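Local atomic coordinates of diaminopimelate decarboxylase (PDB entry 1TWI), a protein that catalyses the pyridoxal-phosphate-dependent decarboxylation of meso-diaminopimelate to L-lysine, the last step of lysine biosynthesis, and works as a homodimer. Residues S105-E119 against N127-L141. Numbering follows the deposited sequence.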
loop_
_atom_site.group_PDB
_atom_site.type_symbol
_atom_site.label_atom_id
_atom_site.label_comp_id
_atom_site.label_asym_id
_atom_site.label_seq_id
_atom_site.Cartn_x
_atom_site.Cartn_y
_atom_site.Cartn_z
ATOM N N SER A 105 9.492 26.048 14.282
ATOM C CA SER A 105 8.484 25.446 15.108
ATOM C C SER A 105 7.144 26.186 15.100
ATOM O O SER A 105 6.107 25.567 15.177
ATOM C CB SER A 105 9.021 25.338 16.540
ATOM O OG SER A 105 9.845 24.185 16.571
ATOM N N LYS A 106 7.154 27.501 14.971
ATOM C CA LYS A 106 5.893 28.209 14.954
ATOM C C LYS A 106 5.146 28.019 13.656
ATOM O O LYS A 106 4.100 28.624 13.504
ATOM C CB LYS A 106 6.081 29.715 15.203
ATOM C CG LYS A 106 6.157 30.104 16.670
ATOM C CD LYS A 106 5.174 29.309 17.597
ATOM C CE LYS A 106 5.930 28.156 18.256
ATOM N NZ LYS A 106 5.052 27.426 19.180
ATOM N N LYS A 107 5.703 27.267 12.699
ATOM C CA LYS A 107 4.971 26.988 11.459
ATOM C C LYS A 107 4.680 25.485 11.385
ATOM O O LYS A 107 4.464 24.950 10.315
ATOM C CB LYS A 107 5.779 27.394 10.211
ATOM C CG LYS A 107 5.985 28.910 10.093
ATOM C CD LYS A 107 6.814 29.260 8.812
ATOM C CE LYS A 107 6.837 30.796 8.527
ATOM N NZ LYS A 107 7.628 31.092 7.282
ATOM N N ILE A 108 4.713 24.812 12.523
ATOM C CA ILE A 108 4.421 23.376 12.528
ATOM C C ILE A 108 3.131 23.088 13.298
ATOM O O ILE A 108 3.014 23.513 14.462
ATOM C CB ILE A 108 5.596 22.580 13.172
ATOM C CG1 ILE A 108 6.858 22.711 12.283
ATOM C CG2 ILE A 108 5.251 21.059 13.228
ATOM C CD1 ILE A 108 8.143 22.031 12.892
ATOM N N VAL A 109 2.177 22.387 12.658
ATOM C CA VAL A 109 0.948 21.976 13.367
ATOM C C VAL A 109 0.941 20.449 13.297
ATOM O O VAL A 109 1.390 19.839 12.317
ATOM C CB VAL A 109 -0.392 22.559 12.751
ATOM C CG1 VAL A 109 -0.429 24.131 13.031
ATOM C CG2 VAL A 109 -0.477 22.287 11.245
ATOM N N PHE A 110 0.446 19.845 14.363
ATOM C CA PHE A 110 0.440 18.371 14.494
ATOM C C PHE A 110 -1.004 17.826 14.489
ATOM O O PHE A 110 -1.786 18.117 15.391
ATOM C CB PHE A 110 1.153 18.028 15.837
ATOM C CG PHE A 110 1.631 16.589 15.953
ATOM C CD1 PHE A 110 1.027 15.566 15.224
ATOM C CD2 PHE A 110 2.654 16.267 16.859
ATOM C CE1 PHE A 110 1.405 14.212 15.386
ATOM C CE2 PHE A 110 3.061 14.941 17.037
ATOM C CZ PHE A 110 2.426 13.889 16.295
ATOM N N ASN A 111 -1.372 17.101 13.440
ATOM C CA ASN A 111 -2.703 16.471 13.306
ATOM C C ASN A 111 -2.594 15.000 13.632
ATOM O O ASN A 111 -1.500 14.432 13.590
ATOM C CB ASN A 111 -3.186 16.550 11.832
ATOM C CG ASN A 111 -3.731 17.892 11.492
ATOM O OD1 ASN A 111 -4.677 18.317 12.115
ATOM N ND2 ASN A 111 -3.122 18.588 10.502
ATOM N N GLY A 112 -3.726 14.385 13.950
ATOM C CA GLY A 112 -3.723 12.945 14.143
ATOM C C GLY A 112 -4.716 12.508 15.171
ATOM O O GLY A 112 -4.831 13.178 16.180
ATOM N N ASN A 113 -5.397 11.390 14.944
ATOM C CA ASN A 113 -6.396 10.891 15.879
ATOM C C ASN A 113 -5.850 9.876 16.890
ATOM O O ASN A 113 -6.601 9.385 17.734
ATOM C CB ASN A 113 -7.556 10.256 15.104
ATOM C CG ASN A 113 -7.129 9.011 14.343
ATOM O OD1 ASN A 113 -6.567 9.109 13.250
ATOM N ND2 ASN A 113 -7.375 7.825 14.933
ATOM N N CYS A 114 -4.561 9.528 16.828
ATOM C CA CYS A 114 -4.043 8.602 17.848
ATOM C C CYS A 114 -2.649 9.035 18.248
ATOM O O CYS A 114 -1.696 8.299 18.114
ATOM C CB CYS A 114 -3.999 7.133 17.339
ATOM S SG CYS A 114 -3.674 5.935 18.730
ATOM N N LYS A 115 -2.558 10.241 18.778
ATOM C CA LYS A 115 -1.281 10.769 19.178
ATOM C C LYS A 115 -0.860 10.047 20.455
ATOM O O LYS A 115 -1.615 9.949 21.392
ATOM C CB LYS A 115 -1.399 12.269 19.427
ATOM C CG LYS A 115 -1.973 13.019 18.186
ATOM C CD LYS A 115 -1.185 14.278 17.941
ATOM C CE LYS A 115 -1.943 15.514 17.232
ATOM N NZ LYS A 115 -3.445 15.480 17.146
ATOM N N THR A 116 0.353 9.556 20.484
ATOM C CA THR A 116 0.835 8.836 21.653
ATOM C C THR A 116 1.558 9.777 22.584
ATOM O O THR A 116 2.017 10.872 22.213
ATOM C CB THR A 116 1.889 7.782 21.263
ATOM O OG1 THR A 116 3.019 8.500 20.750
ATOM C CG2 THR A 116 1.358 6.792 20.212
ATOM N N LYS A 117 1.757 9.309 23.799
ATOM C CA LYS A 117 2.440 10.137 24.764
ATOM C C LYS A 117 3.830 10.515 24.260
ATOM O O LYS A 117 4.283 11.648 24.438
ATOM C CB LYS A 117 2.582 9.399 26.111
ATOM C CG LYS A 117 3.186 10.321 27.205
ATOM C CD LYS A 117 2.854 9.752 28.562
ATOM C CE LYS A 117 2.914 10.801 29.656
ATOM N NZ LYS A 117 1.649 11.566 29.923
ATOM N N GLU A 118 4.537 9.556 23.664
ATOM C CA GLU A 118 5.873 9.892 23.159
ATOM C C GLU A 118 5.833 11.006 22.092
ATOM O O GLU A 118 6.713 11.854 22.034
ATOM C CB GLU A 118 6.515 8.650 22.549
ATOM C CG GLU A 118 6.801 7.548 23.605
ATOM C CD GLU A 118 5.565 6.782 24.219
ATOM O OE1 GLU A 118 4.365 6.719 23.694
ATOM O OE2 GLU A 118 5.854 6.185 25.317
ATOM N N GLU A 119 4.827 10.968 21.222
ATOM C CA GLU A 119 4.700 11.990 20.174
ATOM C C GLU A 119 4.367 13.336 20.791
ATOM O O GLU A 119 4.802 14.394 20.310
ATOM C CB GLU A 119 3.613 11.593 19.162
ATOM C CG GLU A 119 4.067 10.464 18.232
ATOM C CD GLU A 119 2.941 9.999 17.299
ATOM O OE1 GLU A 119 1.796 9.811 17.798
ATOM O OE2 GLU A 119 3.197 9.788 16.090
ATOM N N ASN A 127 8.321 22.604 20.764
ATOM C CA ASN A 127 7.499 23.834 20.880
ATOM C C ASN A 127 6.764 24.176 19.565
ATOM O O ASN A 127 6.833 25.323 19.042
ATOM C CB ASN A 127 8.408 25.005 21.347
ATOM C CG ASN A 127 7.625 26.291 21.709
ATOM O OD1 ASN A 127 6.519 26.273 22.310
ATOM N ND2 ASN A 127 8.221 27.416 21.361
ATOM N N ILE A 128 6.060 23.176 19.035
ATOM C CA ILE A 128 5.330 23.354 17.792
ATOM C C ILE A 128 4.238 24.402 18.014
ATOM O O ILE A 128 3.791 24.651 19.158
ATOM C CB ILE A 128 4.708 22.025 17.327
ATOM C CG1 ILE A 128 3.829 21.406 18.429
ATOM C CG2 ILE A 128 5.819 21.039 16.921
ATOM C CD1 ILE A 128 3.079 20.105 17.919
ATOM N N ARG A 129 3.817 25.031 16.941
ATOM C CA ARG A 129 2.739 26.031 17.011
ATOM C C ARG A 129 1.461 25.470 17.698
ATOM O O ARG A 129 0.809 26.139 18.506
ATOM C CB ARG A 129 2.379 26.471 15.590
ATOM C CG ARG A 129 1.501 27.758 15.595
ATOM C CD ARG A 129 0.911 28.053 14.157
ATOM N NE ARG A 129 0.152 29.301 14.228
ATOM C CZ ARG A 129 0.678 30.525 14.169
ATOM N NH1 ARG A 129 -0.116 31.594 14.279
ATOM N NH2 ARG A 129 1.988 30.696 13.953
ATOM N N ALA A 130 1.091 24.245 17.346
ATOM C CA ALA A 130 -0.074 23.618 17.964
ATOM C C ALA A 130 -0.272 22.154 17.665
ATOM O O ALA A 130 0.118 21.663 16.599
ATOM C CB ALA A 130 -1.369 24.314 17.535
ATOM N N PHE A 131 -0.893 21.475 18.622
ATOM C CA PHE A 131 -1.383 20.134 18.377
ATOM C C PHE A 131 -2.862 20.451 17.929
ATOM O O PHE A 131 -3.581 21.204 18.639
ATOM C CB PHE A 131 -1.497 19.355 19.679
ATOM C CG PHE A 131 -0.167 18.922 20.233
ATOM C CD1 PHE A 131 0.419 17.734 19.818
ATOM C CD2 PHE A 131 0.507 19.735 21.162
ATOM C CE1 PHE A 131 1.662 17.346 20.318
ATOM C CE2 PHE A 131 1.774 19.364 21.686
ATOM C CZ PHE A 131 2.347 18.166 21.263
ATOM N N ASN A 132 -3.316 19.893 16.795
ATOM C CA ASN A 132 -4.721 20.056 16.399
ATOM C C ASN A 132 -5.395 18.863 17.072
ATOM O O ASN A 132 -5.355 17.744 16.561
ATOM C CB ASN A 132 -4.868 19.983 14.870
ATOM C CG ASN A 132 -4.234 21.192 14.155
ATOM O OD1 ASN A 132 -4.046 22.262 14.757
ATOM N ND2 ASN A 132 -3.944 21.036 12.837
ATOM N N VAL A 133 -6.020 19.116 18.222
ATOM C CA VAL A 133 -6.632 18.085 19.062
ATOM C C VAL A 133 -7.790 17.422 18.419
ATOM O O VAL A 133 -8.708 18.090 17.962
ATOM C CB VAL A 133 -7.098 18.666 20.404
ATOM C CG1 VAL A 133 -7.821 17.593 21.232
ATOM C CG2 VAL A 133 -5.886 19.212 21.154
ATOM N N ASP A 134 -7.767 16.090 18.438
ATOM C CA ASP A 134 -8.771 15.328 17.736
ATOM C C ASP A 134 -9.906 14.802 18.599
ATOM O O ASP A 134 -10.970 14.472 18.082
ATOM C CB ASP A 134 -8.077 14.154 17.030
ATOM C CG ASP A 134 -9.058 13.242 16.315
ATOM O OD1 ASP A 134 -9.606 12.291 16.957
ATOM O OD2 ASP A 134 -9.303 13.502 15.104
ATOM N N SER A 135 -9.643 14.699 19.904
ATOM C CA SER A 135 -10.596 14.129 20.849
ATOM C C SER A 135 -10.357 14.669 22.251
ATOM O O SER A 135 -9.273 15.238 22.558
ATOM C CB SER A 135 -10.442 12.588 20.872
ATOM O OG SER A 135 -9.161 12.237 21.360
ATOM N N ILE A 136 -11.349 14.483 23.119
ATOM C CA ILE A 136 -11.156 14.938 24.468
ATOM C C ILE A 136 -10.050 14.090 25.133
ATOM O O ILE A 136 -9.245 14.605 25.904
ATOM C CB ILE A 136 -12.494 14.891 25.236
ATOM C CG1 ILE A 136 -13.369 16.057 24.668
ATOM C CG2 ILE A 136 -12.214 15.059 26.740
ATOM C CD1 ILE A 136 -14.903 16.004 25.028
ATOM N N SER A 137 -9.995 12.809 24.773
ATOM C CA SER A 137 -8.985 11.894 25.320
ATOM C C SER A 137 -7.599 12.476 25.026
ATOM O O SER A 137 -6.713 12.523 25.908
ATOM C CB SER A 137 -9.109 10.537 24.632
ATOM O OG SER A 137 -8.163 9.611 25.170
ATOM N N GLU A 138 -7.392 12.903 23.772
ATOM C CA GLU A 138 -6.093 13.506 23.410
ATOM C C GLU A 138 -5.843 14.790 24.234
ATOM O O GLU A 138 -4.744 15.018 24.757
ATOM C CB GLU A 138 -6.031 13.835 21.894
ATOM C CG GLU A 138 -4.723 14.599 21.500
ATOM C CD GLU A 138 -4.759 15.100 20.069
ATOM O OE1 GLU A 138 -5.550 14.529 19.271
ATOM O OE2 GLU A 138 -3.987 16.044 19.759
ATOM N N LEU A 139 -6.857 15.652 24.352
ATOM C CA LEU A 139 -6.682 16.891 25.135
ATOM C C LEU A 139 -6.190 16.535 26.562
ATOM O O LEU A 139 -5.227 17.146 27.059
ATOM C CB LEU A 139 -8.014 17.702 25.255
ATOM C CG LEU A 139 -7.924 18.948 26.182
ATOM C CD1 LEU A 139 -7.015 20.017 25.567
ATOM C CD2 LEU A 139 -9.328 19.545 26.438
ATOM N N ILE A 140 -6.845 15.564 27.194
ATOM C CA ILE A 140 -6.466 15.139 28.564
ATOM C C ILE A 140 -5.005 14.646 28.587
ATOM O O ILE A 140 -4.194 15.070 29.435
ATOM C CB ILE A 140 -7.492 14.053 29.108
ATOM C CG1 ILE A 140 -8.885 14.718 29.261
ATOM C CG2 ILE A 140 -7.022 13.436 30.505
ATOM C CD1 ILE A 140 -9.977 13.730 29.622
ATOM N N LEU A 141 -4.628 13.831 27.612
ATOM C CA LEU A 141 -3.265 13.332 27.578
ATOM C C LEU A 141 -2.263 14.451 27.363
ATOM O O LEU A 141 -1.173 14.490 27.980
ATOM C CB LEU A 141 -3.132 12.241 26.487
ATOM C CG LEU A 141 -1.680 11.792 26.204
ATOM C CD1 LEU A 141 -1.088 11.095 27.444
ATOM C CD2 LEU A 141 -1.698 10.793 25.021
HETATM O O HOH W 1 -5.794 16.684 13.936
HETATM O O HOH W 2 -8.317 11.159 19.021
HETATM O O HOH W 3 -5.122 11.789 19.256
#
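Lys115 reaches Glu138 through a chain bent at chi2 (-136°) and chi4 (14°), while Glu138, with CG anti to its backbone N (chi1 175°), stretches out to meet it. Lys115 NZ meets Glu138 OE2 on its syn side, somewhat out of the carboxylate plane, in a salt bridge of 2.7 Å. The same ammonium donates to Gly112 O, on a lone pair, and to Asn132 O at 3.0 Å from above the carbonyl plane; three acceptors thus fix this buried charge. Glu138 OE1 in turn takes Asp134 N from above its carboxylate plane. On its way Lys115 lays CD over one face of the Phe110 ring, toward its rim. The Phe110 and Phe131 rings lie side by side, nearly parallel but displaced so far (centroids 5.8 Å) that they hardly overlap. Ile128 CD1 sits over the centre of the Phe131 ring and at the edge of Phe110. The strands pair in parallel through Phe110 N to Ala130 O (2.9 Å) and Asn132 N to Phe110 O (2.7 Å). Just before the strands, the extended Arg129 turns the edge of its guanidinium to Lys106 O, NH2 at 3.0 Å and in both planes, while NE bridges to Asp244. At their C-terminal ends, Asn132 ND2 bonds Asn111 OD1 at 2.9 Å from above the carbonyl plane; a water also donates to that oxygen, and Asn111 ND2 is shared by Asp88 and Glu290, beside the cofactor. Strand 108-110, helix 117-125 and strand 130-133 form a beta-alpha-beta unit of the TIM-barrel domain, whose Asn111 lines the pyridoxal-5'-phosphate pocket.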